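Local coordinates for protein probable tRNA pseudouridine synthase D (Methanosarcina mazei, PDB 1Z2Z) that probably converts uridine-13 of transfer RNAs into pseudouridine, as a member of the TruD family of pseudouridine synthases, at residues Thr213-Arg217 and Thr232-Leu237; Thr157-Leu161 and Val392-Phe396; Gln93-Ile97 and Lys123-Leu127. All coordinates share one frame; numbering follows the deposited sequence.

Three contacts of one chain illustrate how loops pack against a helix or a strand at different places in one fold. Contact 3 is the buried one: a loop lies against a strand of the large mixed sheet, joined by a straight hydrogen bond and one valine. Contacts 1 and 2 are partly buried, each sets a helix against a loop, and neither has a hydrogen bond between its segments. Contact 1 adds two arginines to its aromatic and aliphatic groups, whereas contact 2 is mostly aliphatic, with one phenylalanine ring and a lysine at its exposed side. No element is shared. Contacts 1 and 2, centres about 43 Å apart, lie on opposite sides of the chain's centre.

Contact 1 (Thr213-Arg217 and Thr232-Leu237); sequences TKNAR and TYPLRL
Tyr233 lies against Ala216 and Arg217 of helix 213-223, and the apolar part of the contact is built round this ring. The methyl of Ala216 approaches the phenol, with CB 4.0 Å from Tyr233 CD1, and it also meets Thr232, whose CG2 is 3.9 Å from Ala216 CB. Farther along, Thr213 CG2 touches the proline ring, 4.0 Å from Pro234 CG, the two side chains crossing at about a right angle.

The second kind of contact involves flat and charged groups. Arg217 CG sits beside its own backbone N (chi1 -66°), and the extended chain that follows passes the tyrosine ring, with CG 3.9 Å from Tyr233 CZ. The guanidinium then presents one face to Tyr233 CE2, which is 4.0 Å from Arg217 NH1; the two planes stand 74° apart, so they do not stack. Leu237 comes from the opposite direction and sets its methyls near Arg217 NH2. Arg236 brings the edge of its guanidinium to Thr213 CG2.

Polar ends find their partners elsewhere: Arg217 forms salt bridges with Glu240 and Glu209, and Tyr233 OH is hydrogen-bonded to Ile202 O. A leucine in place of Tyr233 would probably leave the Ile202 carbonyl without its phenolic mate and open a gap beside Ala216 and Arg217.

Pro234 O accepts from Leu237 N at 3.0 Å as the chain turns out of helix 226-232, with Leu237 at the N-cap position of helix 238-249; the connection thus packs against the N-terminal part of helix 213-223, and the Arg217-Glu240 bridge ties that helix to 238-249.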
loop_
_atom_site.group_PDB
_atom_site.type_symbol
_atom_site.label_atom_id
_atom_site.label_comp_id
_atom_site.label_asym_id
_atom_site.label_seq_id
_atom_site.Cartn_x
_atom_site.Cartn_y
_atom_site.Cartn_z
ATOM N N THR A 213 -25.701 1.662 -0.794
ATOM C CA THR A 213 -24.922 2.878 -0.602
ATOM C C THR A 213 -24.488 3.329 -1.997
ATOM O O THR A 213 -24.377 4.520 -2.277
ATOM C CB THR A 213 -23.673 2.617 0.262
ATOM O OG1 THR A 213 -22.751 1.798 -0.466
ATOM C CG2 THR A 213 -24.061 1.905 1.549
ATOM N N LYS A 214 -24.251 2.358 -2.872
ATOM C CA LYS A 214 -23.855 2.650 -4.241
ATOM C C LYS A 214 -24.931 3.528 -4.876
ATOM O O LYS A 214 -24.636 4.346 -5.741
ATOM C CB LYS A 214 -23.716 1.350 -5.044
ATOM C CG LYS A 214 -23.242 1.530 -6.486
ATOM C CD LYS A 214 -23.711 0.386 -7.386
ATOM C CE LYS A 214 -23.245 -0.981 -6.896
ATOM N NZ LYS A 214 -23.971 -2.079 -7.609
ATOM N N ASN A 215 -26.179 3.356 -4.446
ATOM C CA ASN A 215 -27.280 4.147 -4.990
ATOM C C ASN A 215 -27.518 5.438 -4.212
ATOM O O ASN A 215 -28.285 6.301 -4.639
ATOM C CB ASN A 215 -28.571 3.313 -5.045
ATOM C CG ASN A 215 -28.702 2.521 -6.340
ATOM O OD1 ASN A 215 -27.876 1.658 -6.639
ATOM N ND2 ASN A 215 -29.739 2.823 -7.119
ATOM N N ALA A 216 -26.858 5.567 -3.069
ATOM C CA ALA A 216 -26.990 6.768 -2.260
ATOM C C ALA A 216 -26.128 7.868 -2.878
ATOM O O ALA A 216 -26.568 9.010 -3.003
ATOM C CB ALA A 216 -26.546 6.491 -0.839
ATOM N N ARG A 217 -24.901 7.505 -3.259
ATOM C CA ARG A 217 -23.946 8.426 -3.879
ATOM C C ARG A 217 -24.424 8.797 -5.268
ATOM O O ARG A 217 -24.374 9.957 -5.670
ATOM C CB ARG A 217 -22.560 7.779 -3.987
ATOM C CG ARG A 217 -21.887 7.487 -2.654
ATOM C CD ARG A 217 -20.552 6.796 -2.862
ATOM N NE ARG A 217 -19.962 6.332 -1.606
ATOM C CZ ARG A 217 -19.345 7.112 -0.724
ATOM N NH1 ARG A 217 -19.224 8.413 -0.953
ATOM N NH2 ARG A 217 -18.851 6.592 0.392
ATOM N N THR A 232 -29.866 9.607 3.583
ATOM C CA THR A 232 -29.674 8.260 3.032
ATOM C C THR A 232 -28.304 7.639 3.378
ATOM O O THR A 232 -28.207 6.440 3.650
ATOM C CB THR A 232 -29.888 8.270 1.464
ATOM O OG1 THR A 232 -29.798 6.935 0.946
ATOM C CG2 THR A 232 -28.849 9.149 0.766
ATOM N N TYR A 233 -27.258 8.460 3.386
ATOM C CA TYR A 233 -25.911 7.988 3.687
ATOM C C TYR A 233 -25.778 7.375 5.081
ATOM O O TYR A 233 -26.087 8.016 6.095
ATOM C CB TYR A 233 -24.895 9.125 3.542
ATOM C CG TYR A 233 -24.440 9.438 2.124
ATOM C CD1 TYR A 233 -25.360 9.747 1.118
ATOM C CD2 TYR A 233 -23.080 9.496 1.812
ATOM C CE1 TYR A 233 -24.933 10.120 -0.161
ATOM C CE2 TYR A 233 -22.639 9.869 0.540
ATOM C CZ TYR A 233 -23.568 10.183 -0.440
ATOM O OH TYR A 233 -23.138 10.596 -1.680
ATOM N N PRO A 234 -25.305 6.117 5.147
ATOM C CA PRO A 234 -25.143 5.451 6.438
ATOM C C PRO A 234 -24.109 6.182 7.287
ATOM O O PRO A 234 -23.134 6.732 6.764
ATOM C CB PRO A 234 -24.712 4.041 6.043
ATOM C CG PRO A 234 -23.938 4.272 4.790
ATOM C CD PRO A 234 -24.794 5.275 4.051
ATOM N N LEU A 235 -24.348 6.190 8.598
ATOM C CA LEU A 235 -23.476 6.851 9.572
ATOM C C LEU A 235 -22.033 6.385 9.432
ATOM O O LEU A 235 -21.106 7.047 9.897
ATOM C CB LEU A 235 -23.976 6.560 10.991
ATOM C CG LEU A 235 -25.382 7.046 11.342
ATOM C CD1 LEU A 235 -25.892 6.286 12.558
ATOM C CD2 LEU A 235 -25.365 8.542 11.595
ATOM N N ARG A 236 -21.861 5.233 8.795
ATOM C CA ARG A 236 -20.545 4.659 8.570
ATOM C C ARG A 236 -19.623 5.663 7.879
ATOM O O ARG A 236 -18.422 5.697 8.150
ATOM C CB ARG A 236 -20.683 3.392 7.723
ATOM C CG ARG A 236 -19.380 2.826 7.199
ATOM C CD ARG A 236 -19.600 1.444 6.614
ATOM N NE ARG A 236 -20.612 1.433 5.558
ATOM C CZ ARG A 236 -20.392 1.799 4.296
ATOM N NH1 ARG A 236 -19.187 2.205 3.920
ATOM N NH2 ARG A 236 -21.379 1.757 3.409
ATOM N N LEU A 237 -20.199 6.485 7.000
ATOM C CA LEU A 237 -19.455 7.500 6.240
ATOM C C LEU A 237 -19.509 8.877 6.904
ATOM O O LEU A 237 -20.233 9.769 6.458
ATOM C CB LEU A 237 -20.018 7.602 4.819
ATOM C CG LEU A 237 -20.056 6.295 4.033
ATOM C CD1 LEU A 237 -20.855 6.466 2.755
ATOM C CD2 LEU A 237 -18.635 5.851 3.747
#

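Contact 2 (Thr157-Leu161 and Val392-Phe396); sequences TDEIL and VKPKF
One turn of helix, with Leu161 N bonded to Thr157 O at 2.7 Å, lies beside a non-helical run of chain, so that Leu161 and Lys393 come within 6.2 Å of each other, CA to CA, with Thr157 facing the chain at Pro394 and beyond.

At one end Thr157 meets the aromatic ring. Its CB lies 3.8 Å from Phe396 CE2 and its CG2 4.1 Å from the same atom, while OG1 approaches the CD2-CE2 side of the ring obliquely. That hydroxyl is not spent on the ring: it is hydrogen-bonded to Leu153 O, one turn back in the helix, and to Tyr429 OH.

In the middle the packing is aliphatic and rather loose. With CG1 beside the backbone N (chi1 -71°), CG2 of Ile160 stands anti to that N and is directed at the loop, where it is 4.3 Å from Val392 CG2 and 4.4 Å from Pro394 CD. The outer end is more exposed. There Leu161 and Lys393 cross at a slant, Leu161 CD1 resting 3.6 Å from Lys393 CG; the lysine chain runs out extended as far as CE, and the position of the ammonium group beyond it is doubtful.

The loop follows strand 389-391, which pairs with strand 165-167 just after helix 146-163, and leads to strand 398-400 of the large mixed sheet. It is enclosed from other sides as well: Val392 and Pro394 pack on Val425 and Tyr429 of helix 423-430 and on Leu416 and Phe414 of strand 408-417, and Phe396 reaches further back along helix 146-163 to Leu153.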
loop_
_atom_site.group_PDB
_atom_site.type_symbol
_atom_site.label_atom_id
_atom_site.label_comp_id
_atom_site.label_asym_id
_atom_site.label_seq_id
_atom_site.Cartn_x
_atom_site.Cartn_y
_atom_site.Cartn_z
ATOM N N THR A 157 10.931 -15.270 -11.515
ATOM C CA THR A 157 11.851 -15.044 -10.397
ATOM C C THR A 157 13.160 -14.455 -10.931
ATOM O O THR A 157 13.570 -13.369 -10.528
ATOM C CB THR A 157 12.174 -16.377 -9.670
ATOM O OG1 THR A 157 10.968 -16.951 -9.156
ATOM C CG2 THR A 157 13.152 -16.147 -8.534
ATOM N N ASP A 158 13.806 -15.188 -11.841
ATOM C CA ASP A 158 15.062 -14.758 -12.449
ATOM C C ASP A 158 15.052 -13.287 -12.842
ATOM O O ASP A 158 15.931 -12.524 -12.436
ATOM C CB ASP A 158 15.392 -15.586 -13.695
ATOM C CG ASP A 158 16.175 -14.782 -14.740
ATOM O OD1 ASP A 158 15.550 -14.019 -15.516
ATOM O OD2 ASP A 158 17.421 -14.896 -14.782
ATOM N N GLU A 159 14.077 -12.887 -13.652
ATOM C CA GLU A 159 14.017 -11.497 -14.072
ATOM C C GLU A 159 13.950 -10.614 -12.853
ATOM O O GLU A 159 14.585 -9.561 -12.803
ATOM C CB GLU A 159 12.813 -11.241 -14.980
ATOM C CG GLU A 159 13.062 -11.651 -16.420
ATOM C CD GLU A 159 11.876 -11.407 -17.327
ATOM O OE1 GLU A 159 11.412 -10.252 -17.426
ATOM O OE2 GLU A 159 11.402 -12.381 -17.951
ATOM N N ILE A 160 13.196 -11.059 -11.855
ATOM C CA ILE A 160 13.051 -10.290 -10.627
ATOM C C ILE A 160 14.381 -10.169 -9.905
ATOM O O ILE A 160 14.840 -9.069 -9.597
ATOM C CB ILE A 160 12.021 -10.937 -9.697
ATOM C CG1 ILE A 160 10.621 -10.748 -10.277
ATOM C CG2 ILE A 160 12.104 -10.316 -8.323
ATOM C CD1 ILE A 160 9.528 -11.354 -9.441
ATOM N N LEU A 161 15.001 -11.311 -9.648
ATOM C CA LEU A 161 16.277 -11.332 -8.962
ATOM C C LEU A 161 17.271 -10.428 -9.678
ATOM O O LEU A 161 18.065 -9.740 -9.039
ATOM C CB LEU A 161 16.803 -12.768 -8.899
ATOM C CG LEU A 161 17.114 -13.350 -7.510
ATOM C CD1 LEU A 161 15.986 -13.056 -6.518
ATOM C CD2 LEU A 161 17.331 -14.847 -7.645
ATOM N N VAL A 392 13.256 -7.355 -3.046
ATOM C CA VAL A 392 12.542 -8.613 -2.817
ATOM C C VAL A 392 13.310 -9.780 -3.431
ATOM O O VAL A 392 13.739 -9.714 -4.578
ATOM C CB VAL A 392 11.111 -8.603 -3.439
ATOM C CG1 VAL A 392 10.174 -7.774 -2.594
ATOM C CG2 VAL A 392 11.148 -8.038 -4.837
ATOM N N LYS A 393 13.486 -10.846 -2.662
ATOM C CA LYS A 393 14.189 -12.028 -3.147
ATOM C C LYS A 393 13.356 -13.259 -2.810
ATOM O O LYS A 393 13.709 -14.040 -1.926
ATOM C CB LYS A 393 15.568 -12.126 -2.492
ATOM C CG LYS A 393 16.395 -13.300 -2.973
ATOM C CD LYS A 393 17.840 -13.167 -2.545
ATOM C CE LYS A 393 18.652 -14.246 -3.211
ATOM N NZ LYS A 393 18.272 -14.288 -4.654
ATOM N N PRO A 394 12.237 -13.449 -3.526
ATOM C CA PRO A 394 11.318 -14.572 -3.325
ATOM C C PRO A 394 11.876 -15.959 -3.593
ATOM O O PRO A 394 12.912 -16.109 -4.238
ATOM C CB PRO A 394 10.145 -14.224 -4.240
ATOM C CG PRO A 394 10.795 -13.470 -5.347
ATOM C CD PRO A 394 11.771 -12.583 -4.623
ATOM N N LYS A 395 11.177 -16.963 -3.067
ATOM C CA LYS A 395 11.538 -18.374 -3.216
ATOM C C LYS A 395 10.257 -19.136 -3.577
ATOM O O LYS A 395 9.401 -19.363 -2.725
ATOM C CB LYS A 395 12.117 -18.902 -1.898
ATOM C CG LYS A 395 13.400 -18.197 -1.459
ATOM C CD LYS A 395 13.793 -18.523 -0.010
ATOM C CE LYS A 395 12.893 -17.805 1.005
ATOM N NZ LYS A 395 13.275 -18.051 2.434
ATOM N N PHE A 396 10.134 -19.525 -4.844
ATOM C CA PHE A 396 8.947 -20.232 -5.318
ATOM C C PHE A 396 8.984 -21.737 -5.071
ATOM O O PHE A 396 10.028 -22.314 -4.762
ATOM C CB PHE A 396 8.735 -19.947 -6.809
ATOM C CG PHE A 396 9.850 -20.438 -7.679
ATOM C CD1 PHE A 396 9.852 -21.746 -8.153
ATOM C CD2 PHE A 396 10.926 -19.610 -7.984
ATOM C CE1 PHE A 396 10.914 -22.227 -8.911
ATOM C CE2 PHE A 396 11.991 -20.079 -8.738
ATOM C CZ PHE A 396 11.987 -21.391 -9.206
#

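Contact 3 (Gln93-Ile97 and Lys123-Leu127); sequences QKISI and KSVEL
Ser96 and Val125 form the tight heart of this contact, where a loop crosses the side of a strand. The serine hydroxyl takes the position between its backbone N and carbonyl carbon (chi1 72°) and there accepts the Val125 N-H, with N 3.1 Å from Ser96 OG and an almost straight angle of 167°. A side chain thus supplies the acceptor for this amide. Just beyond the bond, Val125 CG2 is turned to the strand, beside Ser96 CB and 3.9 Å from Ile95 C, while Val125 CG1 lies 4.2 Å from Lys94 O. The valine also nears the aliphatic root of Lys94, whose chain then leads away to a salt bridge with Glu43.

Strand 90-98 belongs to the mixed sheet of the pseudouridine synthase fold, and the loop is the link between strands 113-121 and 130-142. Ser80 of strand 79-81 takes part on both sides: its backbone pairs with Ser96, and its hydroxyl is hydrogen-bonded to Val125 O. The loop between strands 79-81 and 90-98 carries Asp86, the predicted nucleophile, though the contact itself lies away from it.

Toward solvent the grip slackens. Ser124 offers little more than CA and CB, with CA 3.8 Å from Ser96 OG, and spends its hydroxyl within the loop, donating to Glu126 OE2 at 2.6 Å, on the lone pair that faces away from the other carboxylate oxygen.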
loop_
_atom_site.group_PDB
_atom_site.type_symbol
_atom_site.label_atom_id
_atom_site.label_comp_id
_atom_site.label_asym_id
_atom_site.label_seq_id
_atom_site.Cartn_x
_atom_site.Cartn_y
_atom_site.Cartn_z
ATOM N N GLN A 93 2.180 -12.548 15.370
ATOM C CA GLN A 93 2.720 -11.208 15.608
ATOM C C GLN A 93 2.915 -10.955 17.093
ATOM O O GLN A 93 2.402 -11.696 17.929
ATOM C CB GLN A 93 1.776 -10.137 15.088
ATOM C CG GLN A 93 0.538 -9.980 15.933
ATOM C CD GLN A 93 -0.485 -9.103 15.271
ATOM O OE1 GLN A 93 -1.635 -9.502 15.056
ATOM N NE2 GLN A 93 -0.072 -7.902 14.927
ATOM N N LYS A 94 3.652 -9.894 17.426
ATOM C CA LYS A 94 3.885 -9.564 18.823
ATOM C C LYS A 94 2.886 -8.486 19.267
ATOM O O LYS A 94 2.543 -7.596 18.498
ATOM C CB LYS A 94 5.329 -9.092 19.005
ATOM C CG LYS A 94 5.615 -8.425 20.345
ATOM C CD LYS A 94 7.095 -8.079 20.505
ATOM C CE LYS A 94 7.945 -9.337 20.544
ATOM N NZ LYS A 94 9.405 -9.099 20.784
ATOM N N ILE A 95 2.378 -8.602 20.487
ATOM C CA ILE A 95 1.441 -7.620 21.003
ATOM C C ILE A 95 1.777 -7.318 22.454
ATOM O O ILE A 95 2.618 -7.986 23.070
ATOM C CB ILE A 95 -0.031 -8.109 20.941
ATOM C CG1 ILE A 95 -0.234 -9.319 21.853
ATOM C CG2 ILE A 95 -0.422 -8.428 19.506
ATOM C CD1 ILE A 95 -1.733 -9.612 22.153
ATOM N N SER A 96 1.147 -6.296 23.003
ATOM C CA SER A 96 1.399 -5.978 24.397
ATOM C C SER A 96 0.067 -5.824 25.100
ATOM O O SER A 96 -0.920 -5.374 24.507
ATOM C CB SER A 96 2.222 -4.694 24.538
ATOM O OG SER A 96 1.437 -3.562 24.216
ATOM N N ILE A 97 0.050 -6.216 26.367
ATOM C CA ILE A 97 -1.150 -6.147 27.183
ATOM C C ILE A 97 -0.797 -5.519 28.507
ATOM O O ILE A 97 0.073 -6.012 29.233
ATOM C CB ILE A 97 -1.724 -7.547 27.458
ATOM C CG1 ILE A 97 -1.915 -8.312 26.137
ATOM C CG2 ILE A 97 -3.036 -7.407 28.204
ATOM C CD1 ILE A 97 -2.433 -9.726 26.310
ATOM N N LYS A 123 7.586 -0.620 28.271
ATOM C CA LYS A 123 7.045 0.023 27.077
ATOM C C LYS A 123 6.037 -0.838 26.336
ATOM O O LYS A 123 6.214 -2.045 26.167
ATOM C CB LYS A 123 8.192 0.428 26.127
ATOM C CG LYS A 123 8.970 -0.740 25.510
ATOM C CD LYS A 123 10.443 -0.393 25.227
ATOM C CE LYS A 123 10.639 0.589 24.066
ATOM N NZ LYS A 123 10.341 0.011 22.709
ATOM N N SER A 124 4.963 -0.195 25.910
ATOM C CA SER A 124 3.911 -0.860 25.176
ATOM C C SER A 124 4.410 -1.050 23.767
ATOM O O SER A 124 5.412 -0.449 23.376
ATOM C CB SER A 124 2.691 0.026 25.111
ATOM O OG SER A 124 3.039 1.199 24.402
ATOM N N VAL A 125 3.685 -1.861 23.002
ATOM C CA VAL A 125 4.025 -2.150 21.617
ATOM C C VAL A 125 3.312 -1.169 20.685
ATOM O O VAL A 125 2.119 -1.288 20.438
ATOM C CB VAL A 125 3.648 -3.608 21.288
ATOM C CG1 VAL A 125 3.866 -3.888 19.827
ATOM C CG2 VAL A 125 4.505 -4.551 22.113
ATOM N N GLU A 126 4.039 -0.190 20.162
ATOM C CA GLU A 126 3.412 0.803 19.293
ATOM C C GLU A 126 3.468 0.477 17.790
ATOM O O GLU A 126 4.304 -0.298 17.335
ATOM C CB GLU A 126 4.050 2.171 19.564
ATOM C CG GLU A 126 3.909 2.672 20.997
ATOM C CD GLU A 126 2.473 2.992 21.378
ATOM O OE1 GLU A 126 1.775 3.667 20.596
ATOM O OE2 GLU A 126 2.031 2.576 22.473
ATOM N N LEU A 127 2.555 1.056 17.023
ATOM C CA LEU A 127 2.567 0.832 15.590
ATOM C C LEU A 127 3.951 1.140 15.084
ATOM O O LEU A 127 4.451 2.241 15.293
ATOM C CB LEU A 127 1.609 1.773 14.897
ATOM C CG LEU A 127 0.158 1.421 15.164
ATOM C CD1 LEU A 127 -0.686 2.508 14.575
ATOM C CD2 LEU A 127 -0.188 0.061 14.548
#